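Periplasmic binding protein component of an ABC type zinc uptake transporter (Synechocystis sp., PDB 1PQ4) binds zinc in the periplasm and probably delivers it to an ABC-type transporter that imports the metal. Local coordinates at residues 2-12 / 52-63; 79-87 / 143-152. All coordinates share one frame; numbering follows the deposited sequence.

In the fold
Strand 3-7 starts the chain, and contact 1 sets it beside strand 54-57, closing a loop that carries helix 10-20, strand 24-28, the zinc ligand His37 and helix 43-48. Contact 2 comes later in series: segment 79-87 leaves strand 78-81, and a largely unmodelled excursion returns through His133 to helix 138-155, which packs against it. Neither loop encloses or crosses the other. They meet at the sheet, where strands 54-57 and 78-81 are neighbours joined by a backbone bond between Ile80 N and Tyr55 O. Contact 1 thus builds the middle of the four-stranded sheet, while contact 2 fastens its outer strand to a helix.

Contact 1: residues 2-12 / 52-63; sequences AMDITVSIPPQ and AEAYVLIGLGFE
The central pair of the four-stranded parallel sheet is strands 3-7 and 54-57, where Thr6 is held by two rungs of the ladder: Thr6 N gives to Ala54 O at 3.0 Å and Thr6 O receives Val56 N at 2.8 Å. The pairing is a worked example of a parallel ladder continued past its last rungs by side-chain bonds, from the Glu53 carboxylate at one end and Ser8 at the other. At the start, Glu53 N bonds Asp4 O, and the extended side chain of Glu53 reaches back so that its OE1 accepts Asp4 N at 3.0 Å in a nearly straight bond (165°), met from above the carboxylate plane.

Along the middle, Ile5 CG2 touches Val56 CG2 and Val7 CG1 lies alongside Val56 on one face of the sheet, the face that helix 138-155 covers. On the other face Thr6 CG2 meets Tyr55 CE1 at 3.7 Å, while Thr6 O sits over the rim of the same ring. With CG anti to the backbone N (chi1 -176°), the Tyr55 ring runs forward along the strand and presents its hydroxyl to Ser8.

Beyond the strands the chain turns toward the zinc site. Phe62, about 6 Å by its side chain from the bound zinc ion and close to the ligand His37, receives Ile9 CG2 at its ring edge, 3.8 Å from CE2. Beside it a chain of hydrogen bonds closes the contact: Tyr55 OH donates to Ser8 OG at 2.7 Å, and Ser8 OG donates to Glu63 OE2 at 2.6 Å; OE2 takes this bond on its anti lone pair and Ile58 N on its syn lone pair.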
loop_
_atom_site.group_PDB
_atom_site.type_symbol
_atom_site.label_atom_id
_atom_site.label_comp_id
_atom_site.label_asym_id
_atom_site.label_seq_id
_atom_site.Cartn_x
_atom_site.Cartn_y
_atom_site.Cartn_z
ATOM N N ALA A 2 1.981 24.617 -11.594
ATOM C CA ALA A 2 1.711 23.496 -10.688
ATOM C C ALA A 2 2.716 23.360 -9.529
ATOM O O ALA A 2 3.887 23.695 -9.661
ATOM C CB ALA A 2 1.667 22.184 -11.463
ATOM N N MET A 3 2.250 22.820 -8.405
ATOM C CA MET A 3 3.116 22.600 -7.269
ATOM C C MET A 3 3.863 21.260 -7.472
ATOM O O MET A 3 3.251 20.251 -7.794
ATOM C CB MET A 3 2.246 22.500 -6.034
ATOM C CG MET A 3 2.866 22.401 -4.687
ATOM S SD MET A 3 1.682 23.267 -3.529
ATOM C CE MET A 3 1.826 24.877 -4.193
ATOM N N ASP A 4 5.177 21.263 -7.286
ATOM C CA ASP A 4 5.978 20.034 -7.370
ATOM C C ASP A 4 5.897 19.332 -6.035
ATOM O O ASP A 4 6.287 19.889 -5.008
ATOM C CB ASP A 4 7.435 20.354 -7.651
ATOM C CG ASP A 4 7.665 20.677 -9.104
ATOM O OD1 ASP A 4 7.325 19.816 -9.927
ATOM O OD2 ASP A 4 8.154 21.771 -9.420
ATOM N N ILE A 5 5.435 18.087 -6.074
ATOM C CA ILE A 5 5.244 17.283 -4.871
ATOM C C ILE A 5 5.846 15.931 -5.119
ATOM O O ILE A 5 5.688 15.356 -6.199
ATOM C CB ILE A 5 3.709 17.099 -4.580
ATOM C CG1 ILE A 5 3.082 18.481 -4.370
ATOM C CG2 ILE A 5 3.457 16.200 -3.327
ATOM C CD1 ILE A 5 1.561 18.502 -4.236
ATOM N N THR A 6 6.539 15.424 -4.119
ATOM C CA THR A 6 7.132 14.119 -4.215
ATOM C C THR A 6 6.427 13.232 -3.228
ATOM O O THR A 6 6.070 13.637 -2.075
ATOM C CB THR A 6 8.662 14.184 -3.907
ATOM O OG1 THR A 6 9.318 14.954 -4.925
ATOM C CG2 THR A 6 9.259 12.794 -3.934
ATOM N N VAL A 7 6.179 12.001 -3.654
ATOM C CA VAL A 7 5.565 11.059 -2.735
ATOM C C VAL A 7 6.476 9.832 -2.643
ATOM O O VAL A 7 7.350 9.640 -3.489
ATOM C CB VAL A 7 4.164 10.613 -3.204
ATOM C CG1 VAL A 7 3.260 11.860 -3.379
ATOM C CG2 VAL A 7 4.296 9.831 -4.524
ATOM N N SER A 8 6.260 9.014 -1.629
ATOM C CA SER A 8 7.092 7.830 -1.442
ATOM C C SER A 8 6.835 6.689 -2.414
ATOM O O SER A 8 7.764 6.180 -3.015
ATOM C CB SER A 8 6.930 7.295 -0.019
ATOM O OG SER A 8 7.524 8.180 0.923
ATOM N N ILE A 9 5.567 6.334 -2.630
ATOM C CA ILE A 9 5.300 5.149 -3.471
ATOM C C ILE A 9 4.263 5.420 -4.526
ATOM O O ILE A 9 3.461 6.349 -4.394
ATOM C CB ILE A 9 4.894 3.947 -2.578
ATOM C CG1 ILE A 9 3.755 4.364 -1.627
ATOM C CG2 ILE A 9 6.078 3.490 -1.751
ATOM C CD1 ILE A 9 2.987 3.202 -1.001
ATOM N N PRO A 10 4.263 4.608 -5.611
ATOM C CA PRO A 10 3.318 4.797 -6.715
ATOM C C PRO A 10 1.845 5.000 -6.360
ATOM O O PRO A 10 1.215 5.896 -6.918
ATOM C CB PRO A 10 3.554 3.534 -7.641
ATOM C CG PRO A 10 5.072 3.206 -7.321
ATOM C CD PRO A 10 5.145 3.444 -5.820
ATOM N N PRO A 11 1.286 4.189 -5.441
ATOM C CA PRO A 11 -0.141 4.397 -5.115
ATOM C C PRO A 11 -0.430 5.845 -4.667
ATOM O O PRO A 11 -1.514 6.374 -4.889
ATOM C CB PRO A 11 -0.378 3.422 -3.970
ATOM C CG PRO A 11 0.637 2.370 -4.174
ATOM C CD PRO A 11 1.837 3.044 -4.694
ATOM N N GLN A 12 0.543 6.472 -4.010
ATOM C CA GLN A 12 0.322 7.842 -3.549
ATOM C C GLN A 12 0.209 8.796 -4.706
ATOM O O GLN A 12 -0.376 9.863 -4.578
ATOM C CB GLN A 12 1.459 8.283 -2.633
ATOM C CG GLN A 12 1.398 7.633 -1.295
ATOM C CD GLN A 12 2.576 8.086 -0.457
ATOM O OE1 GLN A 12 3.728 7.823 -0.832
ATOM N NE2 GLN A 12 2.297 8.781 0.666
ATOM N N ALA A 52 11.165 20.249 -4.982
ATOM C CA ALA A 52 9.910 19.932 -4.285
ATOM C C ALA A 52 9.380 20.944 -3.291
ATOM O O ALA A 52 10.100 21.436 -2.432
ATOM C CB ALA A 52 10.043 18.612 -3.582
ATOM N N GLU A 53 8.095 21.223 -3.409
ATOM C CA GLU A 53 7.422 22.106 -2.466
ATOM C C GLU A 53 6.918 21.320 -1.263
ATOM O O GLU A 53 6.822 21.837 -0.131
ATOM C CB GLU A 53 6.309 22.824 -3.209
ATOM C CG GLU A 53 6.952 23.849 -4.147
ATOM C CD GLU A 53 6.025 24.369 -5.181
ATOM O OE1 GLU A 53 6.137 23.923 -6.348
ATOM O OE2 GLU A 53 5.181 25.223 -4.815
ATOM N N ALA A 54 6.588 20.054 -1.497
ATOM C CA ALA A 54 6.141 19.209 -0.403
ATOM C C ALA A 54 6.483 17.750 -0.668
ATOM O O ALA A 54 6.769 17.332 -1.798
ATOM C CB ALA A 54 4.652 19.367 -0.184
ATOM N N TYR A 55 6.445 16.980 0.384
ATOM C CA TYR A 55 6.740 15.562 0.288
ATOM C C TYR A 55 5.630 14.886 1.074
ATOM O O TYR A 55 5.349 15.251 2.233
ATOM C CB TYR A 55 8.110 15.256 0.908
ATOM C CG TYR A 55 8.494 13.819 0.737
ATOM C CD1 TYR A 55 9.509 13.435 -0.171
ATOM C CD2 TYR A 55 7.813 12.821 1.430
ATOM C CE1 TYR A 55 9.828 12.102 -0.368
ATOM C CE2 TYR A 55 8.118 11.480 1.231
ATOM C CZ TYR A 55 9.138 11.131 0.329
ATOM O OH TYR A 55 9.482 9.814 0.198
ATOM N N VAL A 56 4.966 13.918 0.450
ATOM C CA VAL A 56 3.884 13.236 1.163
ATOM C C VAL A 56 4.314 11.883 1.721
ATOM O O VAL A 56 4.614 10.950 0.977
ATOM C CB VAL A 56 2.644 13.076 0.255
ATOM C CG1 VAL A 56 1.526 12.249 1.009
ATOM C CG2 VAL A 56 2.105 14.466 -0.070
ATOM N N LEU A 57 4.372 11.807 3.051
ATOM C CA LEU A 57 4.770 10.611 3.756
ATOM C C LEU A 57 3.632 9.627 3.954
ATOM O O LEU A 57 2.473 10.020 4.209
ATOM C CB LEU A 57 5.235 10.975 5.168
ATOM C CG LEU A 57 6.367 12.004 5.289
ATOM C CD1 LEU A 57 6.355 12.628 6.709
ATOM C CD2 LEU A 57 7.676 11.325 4.972
ATOM N N ILE A 58 3.961 8.348 3.868
ATOM C CA ILE A 58 2.964 7.348 4.224
ATOM C C ILE A 58 2.876 7.491 5.770
ATOM O O ILE A 58 1.807 7.398 6.378
ATOM C CB ILE A 58 3.481 5.933 3.873
ATOM C CG1 ILE A 58 3.364 5.693 2.347
ATOM C CG2 ILE A 58 2.754 4.887 4.699
ATOM C CD1 ILE A 58 4.387 6.399 1.540
ATOM N N GLY A 59 4.025 7.713 6.411
ATOM C CA GLY A 59 4.018 7.852 7.863
ATOM C C GLY A 59 4.199 6.520 8.568
ATOM O O GLY A 59 4.594 5.528 7.955
ATOM N N LEU A 60 3.884 6.497 9.851
ATOM C CA LEU A 60 4.005 5.304 10.683
ATOM C C LEU A 60 5.369 4.673 10.608
ATOM O O LEU A 60 5.508 3.461 10.717
ATOM C CB LEU A 60 2.903 4.267 10.322
ATOM C CG LEU A 60 1.484 4.778 10.610
ATOM C CD1 LEU A 60 0.425 3.800 10.087
ATOM C CD2 LEU A 60 1.312 4.962 12.157
ATOM N N GLY A 61 6.391 5.488 10.424
ATOM C CA GLY A 61 7.728 4.930 10.334
ATOM C C GLY A 61 8.129 4.396 8.978
ATOM O O GLY A 61 9.272 3.993 8.774
ATOM N N PHE A 62 7.209 4.379 8.029
ATOM C CA PHE A 62 7.564 3.847 6.692
ATOM C C PHE A 62 8.845 4.462 6.098
ATOM O O PHE A 62 9.662 3.766 5.504
ATOM C CB PHE A 62 6.413 4.105 5.729
ATOM C CG PHE A 62 6.584 3.434 4.406
ATOM C CD1 PHE A 62 6.497 2.051 4.312
ATOM C CD2 PHE A 62 6.733 4.172 3.257
ATOM C CE1 PHE A 62 6.530 1.402 3.064
ATOM C CE2 PHE A 62 6.775 3.536 1.995
ATOM C CZ PHE A 62 6.661 2.152 1.906
ATOM N N GLU A 63 8.991 5.770 6.243
ATOM C CA GLU A 63 10.119 6.525 5.697
ATOM C C GLU A 63 11.285 6.759 6.677
ATOM O O GLU A 63 12.259 7.436 6.327
ATOM C CB GLU A 63 9.635 7.895 5.228
ATOM C CG GLU A 63 8.733 7.905 3.960
ATOM C CD GLU A 63 7.251 7.816 4.253
ATOM O OE1 GLU A 63 6.864 7.795 5.441
ATOM O OE2 GLU A 63 6.451 7.785 3.279
#

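Contact 2: residues 79-87 / 143-152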
loop_
_atom_site.group_PDB
_atom_site.type_symbol
_atom_site.label_atom_id
_atom_site.label_comp_id
_atom_site.label_asym_id
_atom_site.label_seq_id
_atom_site.Cartn_x
_atom_site.Cartn_y
_atom_site.Cartn_z
ATOM N N LEU A 79 6.750 18.575 4.965
ATOM C CA LEU A 79 6.556 17.134 5.113
ATOM C C LEU A 79 5.101 16.919 5.517
ATOM O O LEU A 79 4.670 17.357 6.598
ATOM C CB LEU A 79 7.439 16.589 6.212
ATOM C CG LEU A 79 8.949 16.729 5.917
ATOM C CD1 LEU A 79 9.734 16.098 7.046
ATOM C CD2 LEU A 79 9.314 16.045 4.626
ATOM N N ILE A 80 4.329 16.266 4.664
ATOM C CA ILE A 80 2.925 15.998 4.987
ATOM C C ILE A 80 2.807 14.578 5.509
ATOM O O ILE A 80 3.053 13.627 4.784
ATOM C CB ILE A 80 2.041 16.171 3.759
ATOM C CG1 ILE A 80 2.014 17.656 3.348
ATOM C CG2 ILE A 80 0.641 15.694 4.060
ATOM C CD1 ILE A 80 1.497 17.927 1.938
ATOM N N ASP A 81 2.405 14.434 6.771
ATOM C CA ASP A 81 2.270 13.118 7.375
ATOM C C ASP A 81 0.863 12.597 7.092
ATOM O O ASP A 81 -0.104 12.963 7.775
ATOM C CB ASP A 81 2.515 13.230 8.866
ATOM C CG ASP A 81 2.319 11.913 9.589
ATOM O OD1 ASP A 81 2.038 10.873 8.942
ATOM O OD2 ASP A 81 2.439 11.937 10.827
ATOM N N SER A 82 0.726 11.729 6.092
ATOM C CA SER A 82 -0.629 11.305 5.744
ATOM C C SER A 82 -1.284 10.341 6.694
ATOM O O SER A 82 -2.488 10.112 6.597
ATOM C CB SER A 82 -0.685 10.777 4.297
ATOM O OG SER A 82 -0.184 9.483 4.243
ATOM N N ALA A 83 -0.526 9.804 7.650
ATOM C CA ALA A 83 -1.093 8.876 8.604
ATOM C C ALA A 83 -1.696 9.582 9.839
ATOM O O ALA A 83 -2.168 8.902 10.765
ATOM C CB ALA A 83 -0.038 7.885 9.071
ATOM N N GLN A 84 -1.718 10.910 9.850
ATOM C CA GLN A 84 -2.255 11.581 11.055
ATOM C C GLN A 84 -3.639 11.121 11.485
ATOM O O GLN A 84 -4.575 11.027 10.681
ATOM C CB GLN A 84 -2.227 13.119 10.928
ATOM C CG GLN A 84 -3.017 13.762 9.832
ATOM C CD GLN A 84 -3.061 15.312 9.948
ATOM O OE1 GLN A 84 -2.039 15.966 10.233
ATOM N NE2 GLN A 84 -4.254 15.898 9.706
ATOM N N GLY A 85 -3.741 10.770 12.769
ATOM C CA GLY A 85 -5.020 10.398 13.331
ATOM C C GLY A 85 -5.378 8.949 13.164
ATOM O O GLY A 85 -6.364 8.495 13.715
ATOM N N ILE A 86 -4.560 8.177 12.446
ATOM C CA ILE A 86 -4.904 6.778 12.219
ATOM C C ILE A 86 -4.346 5.834 13.275
ATOM O O ILE A 86 -3.151 5.882 13.590
ATOM C CB ILE A 86 -4.369 6.333 10.793
ATOM C CG1 ILE A 86 -5.168 7.068 9.707
ATOM C CG2 ILE A 86 -4.404 4.824 10.660
ATOM C CD1 ILE A 86 -4.697 8.470 9.435
ATOM N N THR A 87 -5.191 4.944 13.803
ATOM C CA THR A 87 -4.723 3.986 14.809
ATOM C C THR A 87 -4.164 2.785 14.016
ATOM O O THR A 87 -4.910 2.115 13.296
ATOM C CB THR A 87 -5.881 3.491 15.718
ATOM O OG1 THR A 87 -6.467 4.610 16.426
ATOM C CG2 THR A 87 -5.354 2.484 16.696
ATOM N N ARG A 143 -9.072 8.877 5.150
ATOM C CA ARG A 143 -8.366 9.731 6.132
ATOM C C ARG A 143 -7.109 10.298 5.532
ATOM O O ARG A 143 -6.825 11.482 5.733
ATOM C CB ARG A 143 -7.984 8.930 7.384
ATOM C CG ARG A 143 -9.093 8.060 7.924
ATOM C CD ARG A 143 -10.266 8.899 8.320
ATOM N NE ARG A 143 -11.269 8.160 9.080
ATOM C CZ ARG A 143 -12.062 8.729 9.987
ATOM N NH1 ARG A 143 -11.951 10.034 10.240
ATOM N NH2 ARG A 143 -12.973 8.006 10.631
ATOM N N GLN A 144 -6.329 9.471 4.790
ATOM C CA GLN A 144 -5.100 10.019 4.190
ATOM C C GLN A 144 -5.427 11.129 3.223
ATOM O O GLN A 144 -4.764 12.168 3.199
ATOM C CB GLN A 144 -4.320 8.913 3.467
ATOM C CG GLN A 144 -3.739 7.849 4.420
ATOM C CD GLN A 144 -3.527 6.507 3.714
ATOM O OE1 GLN A 144 -2.707 6.401 2.810
ATOM N NE2 GLN A 144 -4.285 5.489 4.128
ATOM N N ALA A 145 -6.459 10.908 2.411
ATOM C CA ALA A 145 -6.844 11.898 1.433
ATOM C C ALA A 145 -7.256 13.227 2.078
ATOM O O ALA A 145 -6.932 14.294 1.550
ATOM C CB ALA A 145 -8.044 11.367 0.553
ATOM N N THR A 146 -8.039 13.132 3.149
ATOM C CA THR A 146 -8.492 14.352 3.849
ATOM C C THR A 146 -7.286 15.163 4.368
ATOM O O THR A 146 -7.196 16.356 4.162
ATOM C CB THR A 146 -9.429 13.959 4.973
ATOM O OG1 THR A 146 -10.541 13.289 4.387
ATOM C CG2 THR A 146 -9.924 15.192 5.768
ATOM N N THR A 147 -6.326 14.475 4.977
ATOM C CA THR A 147 -5.128 15.103 5.526
ATOM C C THR A 147 -4.366 15.731 4.391
ATOM O O THR A 147 -3.935 16.880 4.469
ATOM C CB THR A 147 -4.256 14.046 6.261
ATOM O OG1 THR A 147 -4.985 13.526 7.384
ATOM C CG2 THR A 147 -2.911 14.659 6.744
ATOM N N ILE A 148 -4.190 14.993 3.296
ATOM C CA ILE A 148 -3.443 15.579 2.192
ATOM C C ILE A 148 -4.093 16.839 1.602
ATOM O O ILE A 148 -3.412 17.859 1.356
ATOM C CB ILE A 148 -3.217 14.503 1.083
ATOM C CG1 ILE A 148 -2.372 13.336 1.658
ATOM C CG2 ILE A 148 -2.561 15.152 -0.126
ATOM C CD1 ILE A 148 -2.311 12.093 0.775
ATOM N N ALA A 149 -5.403 16.779 1.352
ATOM C CA ALA A 149 -6.092 17.922 0.748
ATOM C C ALA A 149 -5.990 19.136 1.685
ATOM O O ALA A 149 -5.726 20.243 1.243
ATOM C CB ALA A 149 -7.580 17.577 0.494
ATOM N N LYS A 150 -6.213 18.899 2.975
ATOM C CA LYS A 150 -6.138 19.984 3.976
ATOM C C LYS A 150 -4.734 20.596 3.925
ATOM O O LYS A 150 -4.589 21.820 3.908
ATOM C CB LYS A 150 -6.439 19.415 5.385
ATOM C CG LYS A 150 -6.094 20.369 6.544
ATOM C CD LYS A 150 -6.034 19.655 7.903
ATOM C CE LYS A 150 -5.366 20.543 8.973
ATOM N NZ LYS A 150 -3.994 21.054 8.582
ATOM N N GLU A 151 -3.681 19.769 3.874
ATOM C CA GLU A 151 -2.347 20.350 3.813
ATOM C C GLU A 151 -2.051 21.048 2.522
ATOM O O GLU A 151 -1.364 22.083 2.528
ATOM C CB GLU A 151 -1.281 19.307 4.101
ATOM C CG GLU A 151 -1.457 18.747 5.473
ATOM C CD GLU A 151 -0.746 19.560 6.553
ATOM O OE1 GLU A 151 -0.760 20.805 6.501
ATOM O OE2 GLU A 151 -0.179 18.928 7.463
ATOM N N LEU A 152 -2.547 20.518 1.397
ATOM C CA LEU A 152 -2.301 21.176 0.098
ATOM C C LEU A 152 -3.024 22.536 0.020
ATOM O O LEU A 152 -2.545 23.493 -0.645
ATOM C CB LEU A 152 -2.776 20.294 -1.085
ATOM C CG LEU A 152 -1.887 19.063 -1.387
ATOM C CD1 LEU A 152 -2.397 18.311 -2.632
ATOM C CD2 LEU A 152 -0.454 19.566 -1.561
HETATM O O HOH W 1 1.662 16.787 8.265
HETATM O O HOH W 2 -0.813 8.422 1.692
#
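Ile80 and Glu151 lie against each other head to tail, with Ile80 CG1 3.8 Å from Glu151 CB, so that the aliphatic base of an acidic side chain serves as apolar surface. Glu151 then bends sharply at its second torsion (chi2 -87°), and its OE2 receives a hydrogen bond from a water, 2.9 Å away, that also accepts from Asp81 N. The charged end is thereby bridged to the backbone of strand 78-81 while its stem packs on Ile80.

This strand is an outer one of the parallel sheet, and helix 138-155 packs across one face of it, running roughly antiparallel (150° between the short segments). Where the strand ends, Ser82 fits between two successive helical turns: its CB lies 4.0 Å from Ile148 CG1, and its carbonyl O rests 3.4 Å from Gln144 CG. Ser82 OG bonds Leu57 O of the neighbouring strand and accepts from a water, at 2.8 Å, that also donates to Gln144 OE1; Gln144 NE2 is held by Ile134 O.

Farther out, Gln84 reaches toward the helix as Thr147 points out from it. Gln84 CG stands between its own backbone N and carbonyl carbon (chi1 61°), which lays the extended chain over Thr147; the exact spacing of Gln84 CG and Thr147 CG2 is doubtful, because the model sets them too close. The threonine's rotation is fixed from within the helix, since Thr147 OG1 donates to Arg143 O at 3.2 Å, on the face of that carbonyl opposite the one used by Thr147 N.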